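PDB 6L8P: RidA family protein from Psychrobacter sp. MES7-P7E, which probably hydrolyses reactive enamine and imine intermediates of amino-acid metabolism to keto acids and ammonia, as other RidA-family deaminases do. Local coordinates for residues 110-113 / 114-118. The protein carries 1 engineered substitution. Numbering follows the deposited sequence.
Sequences EVFV and ANLSE
Leu-116 lays its CD1 methyl against the ring of Phe-112, one helical turn earlier; the contact is 3.5 Å from Leu-116 CD1 to Phe-112 CD2, and the methyl meets the ring obliquely. The two side chains run side by side toward the sheet, where both reach Phe-95 of strand 92-99. Phe-112 also stacks edge-to-face on Phe-75 of helix 67-84 and forms a cation-pi contact with Arg-123, so a large flat residue suits this buried place between helix and sheet.

On the neighbouring flank Asn-115, last residue of helix 105-115, folds back on the final turn. Its CG stands beside the backbone N, anti to the carbonyl carbon (chi1 -79°), which brings ND2 2.9 Å from Val-111 O in a nearly straight bond, 169° at the hydrogen. That oxygen lies almost in the amide plane, while its bond from the backbone N of Asn-115 is only weak; the same N is also 3.1 Å from Phe-112 O, to which it donates. Val-111 CG1 packs alongside ND2, and the valine's branched apolar side chain also packs on Ala-71 and Phe-75 of helix 67-84. A leucine in place of Asn-115 would probably cost Val-111 O its straight bond from the side-chain amide and set an apolar group beside that carbonyl. The side-chain amide thus probably supplements a weak backbone bond to the same oxygen, where helix 105-115 gives way to the link to strand 122-127.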
loop_
_atom_site.group_PDB
_atom_site.type_symbol
_atom_site.label_atom_id
_atom_site.label_comp_id
_atom_site.label_asym_id
_atom_site.label_seq_id
_atom_site.Cartn_x
_atom_site.Cartn_y
_atom_site.Cartn_z
ATOM N N GLU A 110 0.265 -21.241 -1.954
ATOM C CA GLU A 110 0.550 -22.431 -1.149
ATOM C C GLU A 110 1.260 -22.075 0.152
ATOM O O GLU A 110 0.921 -22.601 1.227
ATOM C CB GLU A 110 1.386 -23.416 -1.957
ATOM C CG GLU A 110 0.630 -24.062 -3.098
ATOM C CD GLU A 110 1.519 -24.956 -3.954
ATOM O OE1 GLU A 110 2.701 -25.168 -3.583
ATOM O OE2 GLU A 110 1.029 -25.441 -4.998
ATOM N N VAL A 111 2.240 -21.163 0.088
ATOM C CA VAL A 111 2.947 -20.775 1.293
ATOM C C VAL A 111 1.999 -20.069 2.246
ATOM O O VAL A 111 2.063 -20.278 3.465
ATOM C CB VAL A 111 4.161 -19.893 0.917
ATOM C CG1 VAL A 111 4.812 -19.285 2.155
ATOM C CG2 VAL A 111 5.183 -20.743 0.121
ATOM N N PHE A 112 1.053 -19.286 1.695
ATOM C CA PHE A 112 0.048 -18.643 2.537
ATOM C C PHE A 112 -0.769 -19.686 3.293
ATOM O O PHE A 112 -0.934 -19.579 4.528
ATOM C CB PHE A 112 -0.869 -17.748 1.685
ATOM C CG PHE A 112 -0.432 -16.307 1.627
ATOM C CD1 PHE A 112 0.818 -15.971 1.130
ATOM C CD2 PHE A 112 -1.276 -15.310 2.069
ATOM C CE1 PHE A 112 1.221 -14.621 1.093
ATOM C CE2 PHE A 112 -0.898 -13.973 2.036
ATOM C CZ PHE A 112 0.393 -13.637 1.568
ATOM N N VAL A 113 -1.222 -20.730 2.571
ATOM C CA VAL A 113 -2.048 -21.764 3.204
ATOM C C VAL A 113 -1.251 -22.460 4.291
ATOM O O VAL A 113 -1.770 -22.743 5.381
ATOM C CB VAL A 113 -2.558 -22.767 2.150
ATOM C CG1 VAL A 113 -3.121 -24.038 2.853
ATOM C CG2 VAL A 113 -3.621 -22.140 1.255
ATOM N N ALA A 114 0.039 -22.693 4.037
ATOM C CA ALA A 114 0.853 -23.414 5.008
ATOM C C ALA A 114 1.079 -22.604 6.274
ATOM O O ALA A 114 1.283 -23.176 7.356
ATOM C CB ALA A 114 2.194 -23.794 4.376
ATOM N N ASN A 115 1.029 -21.274 6.181
ATOM C CA ASN A 115 1.398 -20.445 7.302
ATOM C C ASN A 115 0.230 -19.786 8.012
ATOM O O ASN A 115 0.442 -19.182 9.068
ATOM C CB ASN A 115 2.388 -19.354 6.829
ATOM C CG ASN A 115 3.799 -19.877 6.665
ATOM O OD1 ASN A 115 4.547 -19.914 7.639
ATOM N ND2 ASN A 115 4.175 -20.276 5.462
ATOM N N LEU A 116 -0.986 -19.873 7.461
ATOM C CA LEU A 116 -2.111 -19.096 7.961
ATOM C C LEU A 116 -3.280 -20.030 8.180
ATOM O O LEU A 116 -3.404 -21.041 7.489
ATOM C CB LEU A 116 -2.565 -17.998 6.960
ATOM C CG LEU A 116 -1.492 -16.941 6.632
ATOM C CD1 LEU A 116 -1.966 -16.158 5.400
ATOM C CD2 LEU A 116 -1.210 -16.032 7.822
ATOM N N SER A 117 -4.142 -19.658 9.122
ATOM C CA SER A 117 -5.432 -20.312 9.287
ATOM C C SER A 117 -6.547 -19.327 8.972
ATOM O O SER A 117 -6.410 -18.113 9.170
ATOM C CB SER A 117 -5.598 -20.846 10.705
ATOM O OG SER A 117 -5.412 -19.808 11.663
ATOM N N GLU A 118 -7.651 -19.871 8.475
ATOM C CA GLU A 118 -8.832 -19.064 8.223
ATOM C C GLU A 118 -9.345 -18.407 9.509
ATOM O O GLU A 118 -9.154 -18.922 10.621
ATOM C CB GLU A 118 -9.930 -19.925 7.616
ATOM C CG GLU A 118 -9.580 -20.451 6.271
ATOM C CD GLU A 118 -10.568 -21.468 5.755
ATOM O OE1 GLU A 118 -10.549 -22.621 6.241
ATOM O OE2 GLU A 118 -11.359 -21.112 4.858
#